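Side-chain contacts in pectate lyase (Cellvibrio cellulosa, PDB 1GXM), which cleaves the pectate backbone by anti-beta-elimination, the chain described here being the catalytic module of a longer, multi-domain enzyme: residues A84-S89 / T93-A98; D176-A181 / T190-Q195; V243-S248 / R279-N284. All coordinates share one frame; numbering follows the deposited sequence. Where two conformers were deposited one is given.

In the fold
The three contacts follow one another along the chain of the catalytic module, and together they illustrate how different groups join helices to their surroundings. Contact 1 holds two helices together at one end of the molecule, its centre about 24 Å from that of the chain. Contacts 2 and 3 lie on the other side of the chain's centre, about 33 and 40 Å from contact 1, centre to centre. They are neighbours, with centres about 13 Å apart, and they touch: Val191 CG1 of contact 2 lies 3.5 Å from Trp245 CE3 of contact 3, while Thr190 CB packs against Trp245 CD1. Trp245, which carries contact 3, therefore also packs on the segment 190-195.

Contact 1: A84-S89 / T93-A98; sequences AEVYKS and TKYRDA
Two groups from helix 93-109 grip Asp38 OD1: the hydroxyl of Tyr95, a residue that packs on Val86 and Tyr87 across the contact, by a hydrogen bond, and Lys94 NZ by a salt bridge. The setting is a helical hairpin, helices 77-90 and 93-109 following each other after a very short link. Their local axes approach to 8.2 Å and run roughly antiparallel, at 149°. Tyr87 and Tyr95 have the nearest CA atoms and touch through their CB atoms, 4.0 Å apart.

No hydrogen bond crosses between the segments, and the work is done by two aromatic faces, one from each helix. Val86 CG1 comes over the face of the Tyr95 ring, displaced toward the rim and only 3.4 Å from Tyr95 CD2, while Lys94 CG covers the opposite face. The Tyr87 ring receives Arg96 CB almost on its normal, 3.5 Å from the centroid, a CH-pi contact. CG of Tyr87, anti to the backbone N (chi1 178°), extends the ring toward helix 93-109, where Arg96, also extended, lies side by side with it, pointing the same way. The polar ends converge on Asp157, whose OD1 is hydrogen-bonded to Tyr87 OH and whose backbone O is bonded to Arg96 NE. The guanidinium plane stands 67° from that of the phenol ring, and Arg96 CD approaches Tyr87 OH at 3.5 Å.

Contact 2: D176-A181 / T190-Q195; sequences DYILKA and TVWCAQ
Trp192 reaches the last turn of helix 161-181 with its indole N-H, and one hydrogen bond carries the polar side of the contact. Trp192 NE1 donates to Ile178 O over 2.8 Å, and the N-H points almost straight at the oxygen, at 170°. The acceptor lies essentially in the indole plane, whereas relative to the carbonyl plane the donor is tilted by 26°. Within the two segments the other donor to this oxygen is Ala181 N, through a weak bond, and the indole gives the carbonyl of the buried Ile178 a strong partner.

The apolar contacts frame that bond. Ile178 CG2 touches the indole at Trp192 CZ2, 3.5 Å away, and stays close to NE1 and CE2 as well. With chi1 at -74° this methyl is anti to the backbone N and stands beside its own carbonyl carbon, close to the oxygen that the indole grips; the two side chains cross at about a right angle. On the pyrrole side Ala181 CB comes up at the ring edge, 3.9 Å from Trp192 CD1.

The loop 190-195 follows the short strands 184-185 and 188-189 and folds back on the C-terminal turn of helix 161-181. The surrounding helices are consistent with the alpha/alpha-toroid type of fold of the six-hairpin clan, and helix 219-226 packs here through Val222 against both Ile178 and Trp192. Phe132 also meets the indole.

A charge pair lies within the helix, away from the indole. Lys180 NZ forms a salt bridge with Asp176 one turn earlier, 3.0 Å from OD1 on the syn side of the carboxylate, with a weak second bond to OD2.

Contact 3: V243-S248 / R279-N284; sequences VAWFNS and RFYDLN
Trp245 and Tyr281 make this contact by themselves, as a T-shaped aromatic pair between a helix end and a short strand. The benzo edge of the indole points into the face of the phenol: the ring planes stand at 78° and the centroids of the two six-membered rings are 5.0 Å apart. Trp245 CZ2 and CH2 do the touching, each 3.6 Å from Tyr281 CD1, and they land toward the rim of the phenol. CG of Trp245 is anti to the backbone N (chi1 179°), which directs the indole toward Tyr281, and the two large side chains together span the 11.2 Å between Trp245 CA and Tyr281 CA. Another edge atom, CZ3, sits over the centre of the Phe246 ring, 3.6 Å above its plane, so one indole edge serves two aromatic faces.

Beyond this tightly packed pair the segments diverge. Asn247 leaves the helical path and is partly exposed, and Asn284 lies at the surface. In the segment 279-284 an Asx turn forms: Asn284 N donates to Asp282 OD1 at 2.9 Å, from above the carboxylate plane, and Thr285 N donates to the same oxygen.

Trp245 NE1 bonds Asn286 OD1, and Tyr281 OH bonds Thr251 O and Tyr278 N. Strand 280-281 pairs antiparallel with strand 214-215, whose Leu214 touches both aromatic residues, while Phe246 on helix 233-246 packs against helices 219-226 and 318-329.

Contact 1: A84-S89 / T93-A98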
loop_
_atom_site.group_PDB
_atom_site.type_symbol
_atom_site.label_atom_id
_atom_site.label_comp_id
_atom_site.label_asym_id
_atom_site.label_seq_id
_atom_site.Cartn_x
_atom_site.Cartn_y
_atom_site.Cartn_z
ATOM N N ALA A 84 -2.627 0.331 19.121
ATOM C CA ALA A 84 -1.705 1.313 19.673
ATOM C C ALA A 84 -2.483 2.484 20.226
ATOM O O ALA A 84 -2.137 3.040 21.275
ATOM C CB ALA A 84 -0.698 1.772 18.623
ATOM N N GLU A 85 -3.523 2.878 19.502
ATOM C CA GLU A 85 -4.397 3.962 19.930
ATOM C C GLU A 85 -5.144 3.545 21.190
ATOM O O GLU A 85 -5.257 4.306 22.119
ATOM C CB GLU A 85 -5.372 4.346 18.824
ATOM C CG GLU A 85 -6.371 5.420 19.218
ATOM C CD GLU A 85 -5.756 6.794 19.424
ATOM O OE1 GLU A 85 -4.638 7.043 18.961
ATOM O OE2 GLU A 85 -6.414 7.665 20.057
ATOM N N VAL A 86 -5.637 2.319 21.230
ATOM C CA VAL A 86 -6.301 1.817 22.427
ATOM C C VAL A 86 -5.356 1.833 23.610
ATOM O O VAL A 86 -5.761 2.220 24.708
ATOM C CB VAL A 86 -6.861 0.395 22.200
ATOM C CG1 VAL A 86 -7.351 -0.206 23.511
ATOM C CG2 VAL A 86 -7.968 0.420 21.194
ATOM N N TYR A 87 -4.110 1.427 23.413
ATOM C CA TYR A 87 -3.115 1.494 24.465
ATOM C C TYR A 87 -2.890 2.932 24.926
ATOM O O TYR A 87 -2.820 3.216 26.134
ATOM C CB TYR A 87 -1.796 0.859 24.038
ATOM C CG TYR A 87 -0.764 0.981 25.123
ATOM C CD1 TYR A 87 -1.015 0.459 26.389
ATOM C CD2 TYR A 87 0.433 1.636 24.906
ATOM C CE1 TYR A 87 -0.083 0.599 27.418
ATOM C CE2 TYR A 87 1.377 1.759 25.917
ATOM C CZ TYR A 87 1.105 1.245 27.180
ATOM O OH TYR A 87 2.043 1.366 28.183
ATOM N N LYS A 88 -2.789 3.841 23.969
ATOM C CA LYS A 88 -2.577 5.250 24.255
ATOM C C LYS A 88 -3.745 5.795 25.059
ATOM O O LYS A 88 -3.534 6.550 26.016
ATOM C CB LYS A 88 -2.394 6.037 22.954
ATOM C CG LYS A 88 -2.157 7.542 23.118
ATOM C CD LYS A 88 -2.006 8.186 21.746
ATOM C CE LYS A 88 -1.940 9.714 21.798
ATOM N NZ LYS A 88 -0.720 10.203 22.466
ATOM N N SER A 89 -4.971 5.399 24.715
ATOM C CA SER A 89 -6.174 5.910 25.396
ATOM C C SER A 89 -6.374 5.340 26.795
ATOM O O SER A 89 -6.716 6.072 27.725
ATOM C CB SER A 89 -7.448 5.622 24.610
ATOM O OG SER A 89 -7.125 5.990 23.285
ATOM N N THR A 93 -1.629 -2.573 29.167
ATOM C CA THR A 93 -0.409 -3.059 28.529
ATOM C C THR A 93 -0.572 -4.326 27.697
ATOM O O THR A 93 0.341 -4.659 26.943
ATOM C CB THR A 93 0.732 -3.271 29.527
ATOM O OG1 THR A 93 0.299 -4.144 30.575
ATOM C CG2 THR A 93 1.103 -1.975 30.203
ATOM N N LYS A 94 -1.695 -5.038 27.818
ATOM C CA LYS A 94 -1.912 -6.184 26.924
ATOM C C LYS A 94 -1.940 -5.700 25.465
ATOM O O LYS A 94 -1.531 -6.405 24.544
ATOM C CB LYS A 94 -3.166 -6.980 27.277
ATOM C CG LYS A 94 -4.477 -6.318 26.949
ATOM C CD LYS A 94 -5.595 -7.165 27.473
ATOM C CE LYS A 94 -6.936 -6.560 27.127
ATOM N NZ LYS A 94 -8.081 -7.408 27.652
ATOM N N TYR A 95 -2.382 -4.473 25.266
ATOM C CA TYR A 95 -2.419 -3.907 23.910
ATOM C C TYR A 95 -1.053 -3.438 23.466
ATOM O O TYR A 95 -0.688 -3.599 22.309
ATOM C CB TYR A 95 -3.431 -2.769 23.796
ATOM C CG TYR A 95 -4.826 -3.172 24.196
ATOM C CD1 TYR A 95 -5.504 -4.186 23.541
ATOM C CD2 TYR A 95 -5.488 -2.512 25.231
ATOM C CE1 TYR A 95 -6.796 -4.540 23.911
ATOM C CE2 TYR A 95 -6.768 -2.871 25.614
ATOM C CZ TYR A 95 -7.420 -3.883 24.964
ATOM O OH TYR A 95 -8.695 -4.224 25.355
ATOM N N ARG A 96 -0.297 -2.836 24.372
ATOM C CA ARG A 96 1.110 -2.522 24.130
ATOM C C ARG A 96 1.861 -3.761 23.677
ATOM O O ARG A 96 2.638 -3.722 22.723
ATOM C CB ARG A 96 1.763 -1.965 25.411
ATOM C CG ARG A 96 3.273 -1.714 25.329
ATOM C CD ARG A 96 3.888 -1.232 26.640
ATOM N NE ARG A 96 5.284 -0.879 26.421
ATOM C CZ ARG A 96 6.308 -1.732 26.457
ATOM N NH1 ARG A 96 6.137 -3.010 26.771
ATOM N NH2 ARG A 96 7.513 -1.292 26.204
ATOM N N ASP A 97 1.638 -4.865 24.366
ATOM C CA ASP A 97 2.333 -6.108 24.055
ATOM C C ASP A 97 1.998 -6.542 22.635
ATOM O O ASP A 97 2.848 -7.018 21.907
ATOM C CB ASP A 97 1.938 -7.198 25.033
ATOM C CG ASP A 97 2.441 -6.936 26.429
ATOM O OD1 ASP A 97 3.367 -6.117 26.606
ATOM O OD2 ASP A 97 1.943 -7.518 27.407
ATOM N N ALA A 98 0.746 -6.401 22.267
ATOM C CA ALA A 98 0.303 -6.828 20.942
ATOM C C ALA A 98 0.914 -5.962 19.861
ATOM O O ALA A 98 1.353 -6.453 18.838
ATOM C CB ALA A 98 -1.177 -6.755 20.853
#

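Contact 2: D176-A181 / T190-Q195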
loop_
_atom_site.group_PDB
_atom_site.type_symbol
_atom_site.label_atom_id
_atom_site.label_comp_id
_atom_site.label_asym_id
_atom_site.label_seq_id
_atom_site.Cartn_x
_atom_site.Cartn_y
_atom_site.Cartn_z
ATOM N N ASP A 176 14.806 2.067 0.360
ATOM C CA ASP A 176 15.813 1.634 -0.575
ATOM C C ASP A 176 15.194 0.687 -1.599
ATOM O O ASP A 176 15.446 0.802 -2.792
ATOM C CB ASP A 176 16.965 0.979 0.182
ATOM C CG ASP A 176 18.121 0.661 -0.701
ATOM O OD1 ASP A 176 18.827 1.606 -1.113
ATOM O OD2 ASP A 176 18.375 -0.506 -1.044
ATOM N N TYR A 177 14.416 -0.289 -1.112
ATOM C CA TYR A 177 13.734 -1.209 -2.009
ATOM C C TYR A 177 12.881 -0.476 -3.051
ATOM O O TYR A 177 12.939 -0.741 -4.244
ATOM C CB TYR A 177 12.865 -2.218 -1.221
ATOM C CG TYR A 177 12.265 -3.195 -2.166
ATOM C CD1 TYR A 177 11.065 -2.917 -2.814
ATOM C CD2 TYR A 177 12.937 -4.352 -2.506
ATOM C CE1 TYR A 177 10.574 -3.746 -3.739
ATOM C CE2 TYR A 177 12.445 -5.200 -3.436
ATOM C CZ TYR A 177 11.244 -4.894 -4.063
ATOM O OH TYR A 177 10.748 -5.721 -5.039
ATOM N N ILE A 178 12.055 0.425 -2.559
ATOM C CA ILE A 178 11.143 1.173 -3.405
ATOM C C ILE A 178 11.901 1.946 -4.479
ATOM O O ILE A 178 11.541 1.935 -5.635
ATOM C CB ILE A 178 10.267 2.086 -2.546
ATOM C CG1 ILE A 178 9.225 1.233 -1.812
ATOM C CG2 ILE A 178 9.601 3.154 -3.383
ATOM C CD1 ILE A 178 8.553 1.950 -0.719
ATOM N N LEU A 179 12.996 2.566 -4.087
ATOM C CA LEU A 179 13.781 3.339 -5.030
ATOM C C LEU A 179 14.413 2.440 -6.091
ATOM O O LEU A 179 14.430 2.793 -7.264
ATOM C CB LEU A 179 14.858 4.125 -4.307
ATOM C CG LEU A 179 14.364 5.239 -3.403
ATOM C CD1 LEU A 179 15.519 5.800 -2.581
ATOM C CD2 LEU A 179 13.645 6.339 -4.178
ATOM N N LYS A 180 14.908 1.270 -5.686
ATOM C CA LYS A 180 15.503 0.324 -6.627
ATOM C C LYS A 180 14.454 -0.316 -7.539
ATOM O O LYS A 180 14.732 -0.666 -8.680
ATOM C CB LYS A 180 16.281 -0.746 -5.885
ATOM C CG LYS A 180 17.628 -0.269 -5.436
ATOM C CD LYS A 180 18.305 -1.316 -4.596
ATOM C CE LYS A 180 19.751 -0.936 -4.325
ATOM N NZ LYS A 180 19.826 0.360 -3.642
ATOM N N ALA A 181 13.232 -0.452 -7.034
ATOM C CA ALA A 181 12.180 -1.123 -7.782
ATOM C C ALA A 181 11.496 -0.215 -8.783
ATOM O O ALA A 181 10.851 -0.686 -9.714
ATOM C CB ALA A 181 11.165 -1.715 -6.842
ATOM N N THR A 190 9.488 5.992 -13.598
ATOM C CA THR A 190 8.025 6.029 -13.584
ATOM C C THR A 190 7.504 5.631 -12.222
ATOM O O THR A 190 7.673 6.363 -11.283
ATOM C CB THR A 190 7.403 5.202 -14.739
ATOM O OG1 THR A 190 7.801 3.827 -14.682
ATOM C CG2 THR A 190 7.879 5.748 -16.102
ATOM N N VAL A 191 6.864 4.471 -12.117
ATOM C CA VAL A 191 6.207 4.054 -10.884
ATOM C C VAL A 191 6.494 2.573 -10.632
ATOM O O VAL A 191 7.584 2.107 -10.951
ATOM C CB VAL A 191 4.714 4.436 -10.855
ATOM C CG1 VAL A 191 4.565 5.937 -10.834
ATOM C CG2 VAL A 191 3.927 3.814 -12.009
ATOM N N TRP A 192 5.546 1.855 -10.042
ATOM C CA TRP A 192 5.775 0.507 -9.587
ATOM C C TRP A 192 4.665 -0.389 -10.067
ATOM O O TRP A 192 3.548 0.038 -10.305
ATOM C CB TRP A 192 5.810 0.434 -8.038
ATOM C CG TRP A 192 6.911 1.250 -7.475
ATOM C CD1 TRP A 192 8.150 0.815 -7.131
ATOM C CD2 TRP A 192 6.918 2.666 -7.279
ATOM N NE1 TRP A 192 8.916 1.863 -6.713
ATOM C CE2 TRP A 192 8.189 3.015 -6.788
ATOM C CE3 TRP A 192 5.963 3.670 -7.434
ATOM C CZ2 TRP A 192 8.538 4.326 -6.487
ATOM C CZ3 TRP A 192 6.299 4.957 -7.143
ATOM C CH2 TRP A 192 7.586 5.288 -6.697
ATOM N N CYS A 193 4.987 -1.660 -10.170
ATOM C CA CYS A 193 4.010 -2.722 -10.318
ATOM C C CYS A 193 3.376 -2.991 -8.972
ATOM O O CYS A 193 3.908 -2.658 -7.938
ATOM C CB CYS A 193 4.715 -3.988 -10.833
ATOM S SG CYS A 193 3.603 -5.249 -11.438
ATOM N N ALA A 194 2.220 -3.634 -8.974
ATOM C CA ALA A 194 1.572 -3.974 -7.717
ATOM C C ALA A 194 2.392 -4.965 -6.907
ATOM O O ALA A 194 2.246 -5.049 -5.706
ATOM C CB ALA A 194 0.194 -4.489 -7.928
ATOM N N GLN A 195 3.257 -5.712 -7.569
ATOM C CA GLN A 195 4.163 -6.593 -6.867
ATOM C C GLN A 195 5.442 -6.718 -7.674
ATOM O O GLN A 195 5.414 -6.685 -8.901
ATOM C CB GLN A 195 3.541 -7.954 -6.560
ATOM C CG GLN A 195 2.956 -8.657 -7.725
ATOM C CD GLN A 195 1.670 -8.040 -8.247
ATOM O OE1 GLN A 195 0.774 -7.701 -7.458
ATOM N NE2 GLN A 195 1.544 -7.946 -9.552
#

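Contact 3: V243-S248 / R279-N284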
loop_
_atom_site.group_PDB
_atom_site.type_symbol
_atom_site.label_atom_id
_atom_site.label_comp_id
_atom_site.label_asym_id
_atom_site.label_seq_id
_atom_site.Cartn_x
_atom_site.Cartn_y
_atom_site.Cartn_z
ATOM N N VAL A 243 4.998 11.310 -9.682
ATOM C CA VAL A 243 3.905 12.253 -9.795
ATOM C C VAL A 243 3.776 12.730 -11.241
ATOM O O VAL A 243 2.676 12.846 -11.768
ATOM C CB VAL A 243 4.104 13.449 -8.853
ATOM C CG1 VAL A 243 3.152 14.584 -9.200
ATOM C CG2 VAL A 243 3.955 12.996 -7.408
ATOM N N ALA A 244 4.899 12.977 -11.897
ATOM C CA ALA A 244 4.886 13.375 -13.298
ATOM C C ALA A 244 4.247 12.289 -14.160
ATOM O O ALA A 244 3.542 12.566 -15.107
ATOM C CB ALA A 244 6.263 13.684 -13.780
ATOM N N TRP A 245 4.523 11.034 -13.836
ATOM C CA TRP A 245 3.922 9.929 -14.557
ATOM C C TRP A 245 2.417 9.961 -14.396
ATOM O O TRP A 245 1.696 9.839 -15.369
ATOM C CB TRP A 245 4.526 8.604 -14.096
ATOM C CG TRP A 245 3.957 7.410 -14.766
ATOM C CD1 TRP A 245 4.352 6.856 -15.931
ATOM C CD2 TRP A 245 2.858 6.636 -14.298
ATOM N NE1 TRP A 245 3.563 5.775 -16.233
ATOM C CE2 TRP A 245 2.651 5.601 -15.226
ATOM C CE3 TRP A 245 2.048 6.693 -13.163
ATOM C CZ2 TRP A 245 1.666 4.649 -15.069
ATOM C CZ3 TRP A 245 1.069 5.745 -13.009
ATOM C CH2 TRP A 245 0.888 4.738 -13.949
ATOM N N PHE A 246 1.940 10.149 -13.185
ATOM C CA PHE A 246 0.503 10.187 -12.950
ATOM C C PHE A 246 -0.125 11.351 -13.693
ATOM O O PHE A 246 -1.245 11.261 -14.190
ATOM C CB PHE A 246 0.195 10.307 -11.471
ATOM C CG PHE A 246 0.000 8.989 -10.803
ATOM C CD1 PHE A 246 -1.173 8.296 -10.996
ATOM C CD2 PHE A 246 0.987 8.423 -10.016
ATOM C CE1 PHE A 246 -1.370 7.078 -10.427
ATOM C CE2 PHE A 246 0.779 7.211 -9.425
ATOM C CZ PHE A 246 -0.385 6.528 -9.635
ATOM N N ASN A 247 0.617 12.450 -13.758
ATOM C CA ASN A 247 0.129 13.698 -14.327
ATOM C C ASN A 247 0.423 13.850 -15.795
ATOM O O ASN A 247 0.285 14.947 -16.327
ATOM C CB ASN A 247 0.707 14.879 -13.555
ATOM C CG ASN A 247 -0.010 16.157 -13.832
ATOM O OD1 ASN A 247 -1.222 16.191 -13.866
ATOM N ND2 ASN A 247 0.750 17.223 -14.010
ATOM N N SER A 248 0.825 12.774 -16.457
ATOM C CA SER A 248 1.172 12.830 -17.863
ATOM C C SER A 248 0.000 12.395 -18.710
ATOM O O SER A 248 -0.673 11.428 -18.396
ATOM C CB SER A 248 2.316 11.882 -18.169
ATOM O OG SER A 248 2.574 11.820 -19.559
ATOM N N ARG A 279 -5.748 0.693 -14.164
ATOM C CA ARG A 279 -5.141 -0.092 -13.110
ATOM C C ARG A 279 -3.793 -0.678 -13.523
ATOM O O ARG A 279 -2.892 -0.800 -12.683
ATOM C CB ARG A 279 -6.086 -1.193 -12.690
ATOM C CG ARG A 279 -5.674 -1.932 -11.454
ATOM C CD ARG A 279 -6.830 -2.557 -10.812
ATOM N NE ARG A 279 -6.511 -3.195 -9.554
ATOM C CZ ARG A 279 -7.421 -3.654 -8.740
ATOM N NH1 ARG A 279 -8.687 -3.558 -9.065
ATOM N NH2 ARG A 279 -7.067 -4.223 -7.606
ATOM N N PHE A 280 -3.680 -1.035 -14.794
ATOM C CA PHE A 280 -2.487 -1.670 -15.341
ATOM C C PHE A 280 -2.039 -0.942 -16.584
ATOM O O PHE A 280 -2.827 -0.747 -17.500
ATOM C CB PHE A 280 -2.779 -3.112 -15.719
ATOM C CG PHE A 280 -3.347 -3.930 -14.600
ATOM C CD1 PHE A 280 -2.525 -4.467 -13.623
ATOM C CD2 PHE A 280 -4.704 -4.159 -14.526
ATOM C CE1 PHE A 280 -3.063 -5.186 -12.594
ATOM C CE2 PHE A 280 -5.240 -4.880 -13.500
ATOM C CZ PHE A 280 -4.412 -5.420 -12.539
ATOM N N TYR A 281 -0.766 -0.587 -16.621
ATOM C CA TYR A 281 -0.142 -0.026 -17.802
ATOM C C TYR A 281 1.002 -0.909 -18.247
ATOM O O TYR A 281 1.766 -1.423 -17.440
ATOM C CB TYR A 281 0.465 1.333 -17.513
ATOM C CG TYR A 281 -0.538 2.400 -17.258
ATOM C CD1 TYR A 281 -1.072 2.582 -16.007
ATOM C CD2 TYR A 281 -0.971 3.215 -18.287
ATOM C CE1 TYR A 281 -1.982 3.578 -15.766
ATOM C CE2 TYR A 281 -1.893 4.200 -18.066
ATOM C CZ TYR A 281 -2.398 4.396 -16.803
ATOM O OH TYR A 281 -3.328 5.380 -16.541
ATOM N N ASP A 282 1.160 -1.034 -19.548
ATOM C CA ASP A 282 2.279 -1.788 -20.074
ATOM C C ASP A 282 3.594 -1.129 -19.660
ATOM O O ASP A 282 3.761 0.086 -19.799
ATOM C CB ASP A 282 2.173 -1.887 -21.585
ATOM C CG ASP A 282 3.268 -2.700 -22.182
ATOM O OD1 ASP A 282 4.359 -2.144 -22.477
ATOM O OD2 ASP A 282 3.123 -3.901 -22.354
ATOM N N LEU A 283 4.540 -1.939 -19.195
ATOM C CA LEU A 283 5.793 -1.448 -18.660
ATOM C C LEU A 283 6.544 -0.578 -19.647
ATOM O O LEU A 283 7.167 0.379 -19.258
ATOM C CB LEU A 283 6.664 -2.623 -18.243
ATOM C CG LEU A 283 6.199 -3.310 -16.972
ATOM C CD1 LEU A 283 6.932 -4.607 -16.816
ATOM C CD2 LEU A 283 6.420 -2.461 -15.728
ATOM N N ASN A 284 6.495 -0.933 -20.916
ATOM C CA ASN A 284 7.309 -0.256 -21.907
ATOM C C ASN A 284 6.545 0.764 -22.738
ATOM O O ASN A 284 7.113 1.805 -23.052
ATOM C CB ASN A 284 8.028 -1.263 -22.796
ATOM C CG ASN A 284 9.098 -2.021 -22.053
ATOM O OD1 ASN A 284 9.870 -1.428 -21.324
ATOM N ND2 ASN A 284 9.129 -3.327 -22.219
#